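PDB 3D3U: 4-hydroxybutyrate CoA-transferase from Porphyromonas gingivalis, which probably transfers coenzyme A between acyl-CoA thioesters and carboxylates such as acetate or 4-hydroxybutyrate. Local coordinates for residues Y141-A144 / A145-A149; V11-A14 / D15-V18; E288-P291 / V292-N296; P161-G164 / G165-I169. All coordinates share one frame; numbering follows the deposited sequence.

In the fold
From the N terminus the chain first meets contact 2, where the loop after helix 4-10 turns into helix 14-21 beside strand 176-180. Contact 1 is a turn of helix 142-148, between strands 119-125 and 151-157 of the same parallel sheet. Contact 4 follows, a bend running from strand 164-165 to strand 168-170, and contact 3 comes last, where strand 287-289 gives way to helix 292-295. Each closes only a local turn; they run in series, none nesting or crossing. Contacts 1, 3 and 4 touch one another, joining the two family regions: strand 164-165 pairs with strand 287-289. Contact 2 stands apart, its nearest atoms about 13 Å from contact 1.

Contact 1 of 4, residues Y141-A144 / A145-A149; sequences YTKA and AAECA
Lys143 and Glu147 meet one turn apart on the outer side of helix 142-148, their side chains crossing obliquely. The lysine leaves with CG anti to its backbone N (chi1 160°) and bends at chi4, which brings NZ to 2.9 Å from Glu147 OE1 in a salt bridge. The ammonium nitrogen meets that oxygen nearly along its C-O axis. Glu147 is open to solvent, but the lysine chain lies along segment 165-169, with CD and CE against Glu166 O and Leu168 O; Glu166 adds a long, weak ion pair to NZ.

The backbone and the small residues make the compact part. Ala145 N donates to Tyr141 O, Ala146 N to Thr142 O, and Glu147 N to Lys143 O, the last at 2.9 Å. Ala144 and Ala145 are both buried; with methyl side chains this surface can lie close to its neighbours, and Ala145 rests on Phe110 and Val29. At the start, the buried Tyr141 sends its OH to a hydrogen bond with Phe30 O.

An outward i to i+4 salt bridge over an alanine-rich inner face marks an amphipathic alpha helix, here the helix of the beta-alpha-beta crossover from strand 119-125 to strand 151-157.

Contact 2 of 4, residues V11-A14 / D15-V18; sequences VCSA and DEAV
Ser13 and Glu16 form a capping box at the start of helix 14-21, with Ser13 as the N-cap. The serine hydroxyl takes the backbone amide of Glu16: Glu16 N lies 2.7 Å from Ser13 OG, with an N-H...O angle of 165°. OG can do this because it sits between the backbone N and the carbonyl carbon (chi1 68°), turned back over the first turn. In return the extended Glu16 side chain reaches to the serine backbone, where Ser13 N donates to OE1. That bond is modelled very short, and its exact length is doubtful at this resolution. A weak bond from Ser13 OG to Glu16 OE1, 3.2 Å, is an addition to the box.

Behind the cap the regular helix bonds begin, Ala17 N to Ser13 O at 3.0 Å and Val18 N to Ala14 O at 2.8 Å. On the inner side Cys12 SG touches Ala17 CB at 3.7 Å, an apolar contact between the residue before the cap and the fourth residue of the helix; both also lean on His176 of strand 176-180. Asp15 turns to other partners, with OD2 in a salt bridge to Arg46 and OD1 accepting from Gln47. Its negative charge, like that of Glu16, lies near the helix start, where it would probably interact favourably with the helix dipole.

The backbone of Cys12 is bonded to Ile177, so the cap is fastened to the strand at one edge of the parallel sheet in this chain. Capping box and Cys12-Ala17 contact together match the pattern of a capped helix N terminus with a hydrophobic staple.

Contact 3 of 4, residues E288-P291 / V292-N296; sequences ECYP and VDYIN
Pro291 O takes the amide of Ile295 and, less surely, that of Tyr294, both in the short helix 292-295. The sound bond comes from Ile295 N, 3.0 Å away from Pro291 O in the carbonyl plane with an N-H...O angle of 165°; the one from Tyr294 N is weak and its geometry uncertain. The proline stands at the N-cap position, and its carbonyl also lies at the edge of the Tyr294 ring, near the ring plane.

Two tyrosines make the main side-chain contact. Different first torsions, CG opposite the carbonyl carbon in Tyr290 (chi1 -62°) but opposite the backbone N in Tyr294, lay the two side chains alongside each other, pointing the same way. Tyr294 CE1 lies over one face of the Tyr290 ring, 3.7 Å from Tyr290 CG, and Tyr294 CD1 is 3.6 Å from Tyr290 CB. The ring centroids are 5.2 Å apart and the planes meet at 43°, an oblique pair. Ile295 CD1 comes in more loosely, 4.4 Å from Tyr290 CB. His262 meets both tyrosines: its NE2 is hydrogen-bonded to Tyr294 OH, and its ring meets that of Tyr290.

Next to the proline, the Asp293 side chain passes the ring with OD1 4.0 Å from Pro291 CB, and OD2 makes a salt bridge with Arg111, which belongs to the N-terminal family region. Val292 is backbone-bonded to Asp140 of the same region.

A turn with proline at the N-cap position, leading from the end of a parallel strand into a helix, is a strand-to-helix junction, as in Rossmann-like alpha/beta folds.

Contact 4 of 4, residues P161-G164 / G165-I169; sequences PFIG and GENLI
Asn167 reaches back to the backbone of Ile163, and its amide supplies the one hydrogen bond between 161-164 and 165-169. Asn167 ND2 to Ile163 O measures 3.3 Å at an N-H...O angle of 131°, a weak bond. CG points away from the residue's own N (chi1 -155°), which carries ND2 toward that carbonyl. The main partner of ND2 is Gly136 O, the bond to Ile163 O being a weak second one; Ile163 O in turn accepts from Ser134 OG.

Apolar contact is sparse. Leu168 CD1 approaches the Phe162 ring obliquely, 4.3 Å from Phe162 CZ, and comes within 4.5 Å of Gly164 CA.

Backbone geometry makes the bend itself. Gly165 has a positive phi of 78°, which glycine adopts readily, and Glu166 is the centre of an inverse gamma turn, closed by a weak bond from Asn167 N to Gly165 O (2.8 Å). The fold of the backbone also sets Asn167 CB 3.4 Å from Gly164 O. The Glu166 side chain leaves the turn and is exposed.

The chain is bonded to strand 287-289 at Gly164, through Cys289, and to strand 132-134 and the residue after it at Ile169 and Asn167, through Cys133 and Phe135. Gly165 and the gamma turn thus set the bend, these flanking backbone bonds probably steady it, and the buried Asn167 amide acts as a polar link between Ile163 and the loop at Gly136.

Contact 1 of 4, residues Y141-A144 / A145-A149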
loop_
_atom_site.group_PDB
_atom_site.type_symbol
_atom_site.label_atom_id
_atom_site.label_comp_id
_atom_site.label_asym_id
_atom_site.label_seq_id
_atom_site.Cartn_x
_atom_site.Cartn_y
_atom_site.Cartn_z
ATOM N N TYR A 141 -6.817 -4.012 4.664
ATOM C CA TYR A 141 -7.418 -4.167 6.040
ATOM C C TYR A 141 -8.902 -4.253 5.895
ATOM O O TYR A 141 -9.649 -4.523 6.872
ATOM C CB TYR A 141 -7.127 -3.021 6.979
ATOM C CG TYR A 141 -7.721 -1.710 6.525
ATOM C CD1 TYR A 141 -9.011 -1.362 6.806
ATOM C CD2 TYR A 141 -6.961 -0.758 5.908
ATOM C CE1 TYR A 141 -9.508 -0.137 6.430
ATOM C CE2 TYR A 141 -7.489 0.487 5.550
ATOM C CZ TYR A 141 -8.734 0.762 5.815
ATOM O OH TYR A 141 -9.206 1.983 5.452
ATOM N N THR A 142 -9.294 -3.943 4.666
ATOM C CA THR A 142 -10.645 -3.891 4.358
ATOM C C THR A 142 -11.307 -5.285 4.353
ATOM O O THR A 142 -12.465 -5.399 4.677
ATOM C CB THR A 142 -10.948 -3.017 3.095
ATOM O OG1 THR A 142 -11.884 -3.735 2.301
ATOM C CG2 THR A 142 -9.770 -2.846 2.113
ATOM N N LYS A 143 -10.648 -6.370 4.043
ATOM C CA LYS A 143 -11.407 -7.581 4.085
ATOM C C LYS A 143 -11.494 -8.108 5.511
ATOM O O LYS A 143 -12.540 -8.728 5.918
ATOM C CB LYS A 143 -10.752 -8.599 3.219
ATOM C CG LYS A 143 -11.099 -10.014 3.462
ATOM C CD LYS A 143 -10.701 -10.799 2.280
ATOM C CE LYS A 143 -11.550 -12.034 2.125
ATOM N NZ LYS A 143 -11.095 -13.111 3.020
ATOM N N ALA A 144 -10.424 -7.908 6.289
ATOM C CA ALA A 144 -10.485 -8.302 7.667
ATOM C C ALA A 144 -11.605 -7.570 8.391
ATOM O O ALA A 144 -12.290 -8.096 9.269
ATOM C CB ALA A 144 -9.249 -7.988 8.277
ATOM N N ALA A 145 -11.776 -6.316 8.077
ATOM C CA ALA A 145 -12.837 -5.514 8.692
ATOM C C ALA A 145 -14.175 -6.142 8.340
ATOM O O ALA A 145 -14.951 -6.445 9.275
ATOM C CB ALA A 145 -12.763 -4.070 8.177
ATOM N N ALA A 146 -14.424 -6.361 7.020
ATOM C CA ALA A 146 -15.696 -7.006 6.570
ATOM C C ALA A 146 -15.941 -8.284 7.365
ATOM O O ALA A 146 -17.054 -8.495 7.899
ATOM C CB ALA A 146 -15.781 -7.249 5.129
ATOM N N GLU A 147 -14.897 -9.071 7.550
ATOM C CA GLU A 147 -15.039 -10.272 8.396
ATOM C C GLU A 147 -15.354 -10.068 9.875
ATOM O O GLU A 147 -15.750 -10.993 10.486
ATOM C CB GLU A 147 -13.786 -11.157 8.341
ATOM C CG GLU A 147 -13.725 -12.178 7.262
ATOM C CD GLU A 147 -12.290 -12.413 6.867
ATOM O OE1 GLU A 147 -12.124 -12.530 5.637
ATOM O OE2 GLU A 147 -11.335 -12.480 7.729
ATOM N N CYS A 148 -15.102 -8.908 10.446
ATOM C CA CYS A 148 -15.218 -8.722 11.912
ATOM C C CYS A 148 -16.409 -7.817 12.326
ATOM O O CYS A 148 -16.605 -7.536 13.502
ATOM C CB CYS A 148 -13.880 -8.184 12.475
ATOM S SG CYS A 148 -12.633 -9.488 12.754
ATOM N N ALA A 149 -17.140 -7.315 11.332
ATOM C CA ALA A 149 -18.249 -6.448 11.502
ATOM C C ALA A 149 -19.496 -7.337 11.393
ATOM O O ALA A 149 -19.636 -8.050 10.399
ATOM C CB ALA A 149 -18.245 -5.457 10.410
#

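Contact 2 of 4, residues V11-A14 / D15-V18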
loop_
_atom_site.group_PDB
_atom_site.type_symbol
_atom_site.label_atom_id
_atom_site.label_comp_id
_atom_site.label_asym_id
_atom_site.label_seq_id
_atom_site.Cartn_x
_atom_site.Cartn_y
_atom_site.Cartn_z
ATOM N N VAL A 11 -30.860 -5.037 -1.284
ATOM C CA VAL A 11 -30.576 -3.741 -1.974
ATOM C C VAL A 11 -31.417 -2.508 -1.455
ATOM O O VAL A 11 -32.622 -2.644 -1.223
ATOM C CB VAL A 11 -30.520 -3.875 -3.542
ATOM C CG1 VAL A 11 -31.535 -4.722 -3.964
ATOM C CG2 VAL A 11 -30.694 -2.594 -4.225
ATOM N N CYS A 12 -30.741 -1.369 -1.194
ATOM C CA CYS A 12 -31.340 -0.100 -0.791
ATOM C C CYS A 12 -30.533 1.048 -1.389
ATOM O O CYS A 12 -29.682 0.846 -2.239
ATOM C CB CYS A 12 -31.456 0.028 0.732
ATOM S SG CYS A 12 -29.963 -0.493 1.618
ATOM N N SER A 13 -30.848 2.262 -0.973
ATOM C CA SER A 13 -30.131 3.442 -1.392
ATOM C C SER A 13 -29.066 3.580 -0.387
ATOM O O SER A 13 -29.156 3.079 0.716
ATOM C CB SER A 13 -31.025 4.712 -1.284
ATOM O OG SER A 13 -31.318 5.037 0.078
ATOM N N ALA A 14 -28.082 4.362 -0.740
ATOM C CA ALA A 14 -27.086 4.685 0.203
ATOM C C ALA A 14 -27.783 5.220 1.466
ATOM O O ALA A 14 -27.473 4.770 2.598
ATOM C CB ALA A 14 -26.165 5.683 -0.386
ATOM N N ASP A 15 -28.745 6.121 1.270
ATOM C CA ASP A 15 -29.310 6.900 2.401
ATOM C C ASP A 15 -30.070 5.990 3.333
ATOM O O ASP A 15 -29.958 6.086 4.574
ATOM C CB ASP A 15 -30.268 7.993 1.939
ATOM C CG ASP A 15 -29.564 9.179 1.138
ATOM O OD1 ASP A 15 -29.233 10.220 1.790
ATOM O OD2 ASP A 15 -29.346 9.185 -0.132
ATOM N N GLU A 16 -30.806 5.040 2.749
ATOM C CA GLU A 16 -31.550 4.118 3.566
ATOM C C GLU A 16 -30.578 3.257 4.346
ATOM O O GLU A 16 -30.802 2.958 5.555
ATOM C CB GLU A 16 -32.462 3.272 2.740
ATOM C CG GLU A 16 -33.401 3.968 1.797
ATOM C CD GLU A 16 -33.930 2.969 0.764
ATOM O OE1 GLU A 16 -33.102 2.334 0.027
ATOM O OE2 GLU A 16 -35.184 2.773 0.701
ATOM N N ALA A 17 -29.489 2.876 3.687
ATOM C CA ALA A 17 -28.405 2.155 4.428
ATOM C C ALA A 17 -27.651 2.955 5.552
ATOM O O ALA A 17 -27.523 2.474 6.658
ATOM C CB ALA A 17 -27.478 1.498 3.514
ATOM N N VAL A 18 -27.203 4.170 5.281
ATOM C CA VAL A 18 -26.792 5.061 6.374
ATOM C C VAL A 18 -27.827 5.098 7.493
ATOM O O VAL A 18 -27.542 4.832 8.677
ATOM C CB VAL A 18 -26.646 6.538 5.905
ATOM C CG1 VAL A 18 -26.526 7.447 7.046
ATOM C CG2 VAL A 18 -25.476 6.710 5.064
#

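Contact 3 of 4, residues E288-P291 / V292-N296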
loop_
_atom_site.group_PDB
_atom_site.type_symbol
_atom_site.label_atom_id
_atom_site.label_comp_id
_atom_site.label_asym_id
_atom_site.label_seq_id
_atom_site.Cartn_x
_atom_site.Cartn_y
_atom_site.Cartn_z
ATOM N N GLU A 288 -3.504 -11.144 -8.283
ATOM C CA GLU A 288 -4.205 -11.600 -7.107
ATOM C C GLU A 288 -4.056 -10.760 -5.825
ATOM O O GLU A 288 -2.909 -10.310 -5.467
ATOM C CB GLU A 288 -3.795 -13.015 -6.838
ATOM C CG GLU A 288 -4.358 -13.923 -7.912
ATOM C CD GLU A 288 -3.862 -15.344 -7.735
ATOM O OE1 GLU A 288 -2.869 -15.504 -7.007
ATOM O OE2 GLU A 288 -4.463 -16.299 -8.297
ATOM N N CYS A 289 -5.165 -10.563 -5.088
ATOM C CA CYS A 289 -5.027 -9.780 -3.883
ATOM C C CYS A 289 -5.041 -10.591 -2.661
ATOM O O CYS A 289 -5.619 -11.656 -2.635
ATOM C CB CYS A 289 -6.087 -8.719 -3.857
ATOM S SG CYS A 289 -5.651 -7.415 -5.059
ATOM N N TYR A 290 -4.346 -10.107 -1.659
ATOM C CA TYR A 290 -4.482 -10.654 -0.344
ATOM C C TYR A 290 -4.389 -9.559 0.673
ATOM O O TYR A 290 -3.812 -8.484 0.460
ATOM C CB TYR A 290 -3.332 -11.543 -0.043
ATOM C CG TYR A 290 -3.243 -12.702 -0.947
ATOM C CD1 TYR A 290 -3.807 -13.973 -0.623
ATOM C CD2 TYR A 290 -2.585 -12.557 -2.161
ATOM C CE1 TYR A 290 -3.716 -15.046 -1.520
ATOM C CE2 TYR A 290 -2.487 -13.597 -3.046
ATOM C CZ TYR A 290 -3.038 -14.805 -2.728
ATOM O OH TYR A 290 -2.849 -15.691 -3.723
ATOM N N PRO A 291 -4.902 -9.840 1.836
ATOM C CA PRO A 291 -4.898 -8.843 2.874
ATOM C C PRO A 291 -3.478 -8.597 3.383
ATOM O O PRO A 291 -2.544 -9.395 3.139
ATOM C CB PRO A 291 -5.754 -9.493 3.974
ATOM C CG PRO A 291 -6.018 -10.964 3.587
ATOM C CD PRO A 291 -5.457 -11.154 2.249
ATOM N N VAL A 292 -3.306 -7.521 4.134
ATOM C CA VAL A 292 -1.983 -7.205 4.666
ATOM C C VAL A 292 -1.566 -8.033 5.861
ATOM O O VAL A 292 -0.364 -8.111 6.188
ATOM C CB VAL A 292 -1.990 -5.830 5.253
ATOM C CG1 VAL A 292 -1.538 -4.827 4.233
ATOM C CG2 VAL A 292 -3.388 -5.514 5.885
ATOM N N ASP A 293 -2.529 -8.550 6.615
ATOM C CA ASP A 293 -2.123 -9.270 7.779
ATOM C C ASP A 293 -1.488 -10.569 7.229
ATOM O O ASP A 293 -1.399 -11.589 7.885
ATOM C CB ASP A 293 -3.319 -9.518 8.698
ATOM C CG ASP A 293 -4.486 -10.102 7.968
ATOM O OD1 ASP A 293 -4.187 -11.124 7.278
ATOM O OD2 ASP A 293 -5.706 -9.655 7.976
ATOM N N TYR A 294 -1.064 -10.535 5.981
ATOM C CA TYR A 294 -0.527 -11.694 5.383
ATOM C C TYR A 294 0.597 -11.201 4.512
ATOM O O TYR A 294 1.763 -11.586 4.716
ATOM C CB TYR A 294 -1.603 -12.360 4.546
ATOM C CG TYR A 294 -1.092 -13.424 3.578
ATOM C CD1 TYR A 294 -1.107 -13.193 2.229
ATOM C CD2 TYR A 294 -0.640 -14.688 4.019
ATOM C CE1 TYR A 294 -0.670 -14.151 1.331
ATOM C CE2 TYR A 294 -0.215 -15.687 3.114
ATOM C CZ TYR A 294 -0.221 -15.402 1.762
ATOM O OH TYR A 294 0.205 -16.302 0.780
ATOM N N ILE A 295 0.246 -10.335 3.562
ATOM C CA ILE A 295 1.156 -9.933 2.519
ATOM C C ILE A 295 2.385 -9.263 3.184
ATOM O O ILE A 295 3.544 -9.472 2.763
ATOM C CB ILE A 295 0.350 -9.019 1.558
ATOM C CG1 ILE A 295 1.050 -8.732 0.250
ATOM C CG2 ILE A 295 0.010 -7.742 2.211
ATOM C CD1 ILE A 295 0.650 -9.848 -0.845
ATOM N N ASN A 296 2.111 -8.556 4.283
ATOM C CA ASN A 296 3.094 -7.789 4.998
ATOM C C ASN A 296 3.695 -8.510 6.153
ATOM O O ASN A 296 4.508 -7.945 6.921
ATOM C CB ASN A 296 2.510 -6.500 5.520
ATOM C CG ASN A 296 2.550 -5.361 4.468
ATOM O OD1 ASN A 296 2.058 -5.529 3.313
ATOM N ND2 ASN A 296 3.119 -4.179 4.876
#

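Contact 4 of 4, residues P161-G164 / G165-I169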
loop_
_atom_site.group_PDB
_atom_site.type_symbol
_atom_site.label_atom_id
_atom_site.label_comp_id
_atom_site.label_asym_id
_atom_site.label_seq_id
_atom_site.Cartn_x
_atom_site.Cartn_y
_atom_site.Cartn_z
ATOM N N PRO A 161 -13.268 -3.519 -10.698
ATOM C CA PRO A 161 -12.709 -4.743 -11.279
ATOM C C PRO A 161 -12.751 -5.980 -10.379
ATOM O O PRO A 161 -12.777 -5.877 -9.166
ATOM C CB PRO A 161 -11.225 -4.376 -11.501
ATOM C CG PRO A 161 -10.999 -3.262 -10.747
ATOM C CD PRO A 161 -12.234 -2.489 -10.583
ATOM N N PHE A 162 -12.692 -7.133 -10.997
ATOM C CA PHE A 162 -12.773 -8.351 -10.296
ATOM C C PHE A 162 -11.412 -8.917 -10.344
ATOM O O PHE A 162 -10.936 -9.250 -11.429
ATOM C CB PHE A 162 -13.715 -9.327 -11.026
ATOM C CG PHE A 162 -14.119 -10.534 -10.182
ATOM C CD1 PHE A 162 -13.314 -11.685 -10.129
ATOM C CD2 PHE A 162 -15.282 -10.517 -9.436
ATOM C CE1 PHE A 162 -13.657 -12.788 -9.362
ATOM C CE2 PHE A 162 -15.625 -11.632 -8.669
ATOM C CZ PHE A 162 -14.793 -12.759 -8.643
ATOM N N ILE A 163 -10.848 -9.115 -9.158
ATOM C CA ILE A 163 -9.521 -9.648 -8.942
ATOM C C ILE A 163 -9.573 -10.715 -7.842
ATOM O O ILE A 163 -10.334 -10.613 -6.829
ATOM C CB ILE A 163 -8.663 -8.500 -8.454
ATOM C CG1 ILE A 163 -8.801 -7.307 -9.382
ATOM C CG2 ILE A 163 -7.204 -8.929 -8.185
ATOM C CD1 ILE A 163 -7.885 -6.299 -8.958
ATOM N N GLY A 164 -8.708 -11.705 -7.988
ATOM C CA GLY A 164 -8.885 -12.981 -7.301
ATOM C C GLY A 164 -7.867 -13.052 -6.233
ATOM O O GLY A 164 -7.455 -12.011 -5.761
ATOM N N GLY A 165 -7.412 -14.252 -5.895
ATOM C CA GLY A 165 -6.700 -14.452 -4.653
ATOM C C GLY A 165 -7.693 -14.498 -3.503
ATOM O O GLY A 165 -8.876 -14.806 -3.688
ATOM N N GLU A 166 -7.267 -14.206 -2.293
ATOM C CA GLU A 166 -8.195 -14.331 -1.153
ATOM C C GLU A 166 -8.937 -13.038 -1.021
ATOM O O GLU A 166 -8.874 -12.406 0.041
ATOM C CB GLU A 166 -7.421 -14.442 0.119
ATOM C CG GLU A 166 -7.542 -15.684 0.899
ATOM C CD GLU A 166 -7.114 -15.350 2.318
ATOM O OE1 GLU A 166 -7.667 -14.360 2.942
ATOM O OE2 GLU A 166 -6.172 -16.050 2.795
ATOM N N ASN A 167 -9.645 -12.660 -2.085
ATOM C CA ASN A 167 -10.202 -11.345 -2.239
ATOM C C ASN A 167 -11.696 -11.390 -2.474
ATOM O O ASN A 167 -12.250 -10.521 -3.157
ATOM C CB ASN A 167 -9.571 -10.713 -3.469
ATOM C CG ASN A 167 -9.598 -9.234 -3.392
ATOM O OD1 ASN A 167 -9.944 -8.656 -2.311
ATOM N ND2 ASN A 167 -9.281 -8.584 -4.516
ATOM N N LEU A 168 -12.392 -12.391 -1.968
ATOM C CA LEU A 168 -13.812 -12.514 -2.313
ATOM C C LEU A 168 -14.671 -12.327 -1.093
ATOM O O LEU A 168 -14.199 -12.542 0.025
ATOM C CB LEU A 168 -14.113 -13.872 -2.919
ATOM C CG LEU A 168 -13.872 -14.060 -4.402
ATOM C CD1 LEU A 168 -12.688 -13.243 -4.915
ATOM C CD2 LEU A 168 -13.745 -15.581 -4.697
ATOM N N ILE A 169 -15.939 -11.984 -1.326
ATOM C CA ILE A 169 -16.909 -11.963 -0.256
ATOM C C ILE A 169 -18.287 -12.326 -0.795
ATOM O O ILE A 169 -18.774 -11.815 -1.823
ATOM C CB ILE A 169 -16.852 -10.577 0.424
ATOM C CG1 ILE A 169 -17.430 -10.580 1.835
ATOM C CG2 ILE A 169 -17.426 -9.421 -0.513
ATOM C CD1 ILE A 169 -18.846 -10.655 1.841
#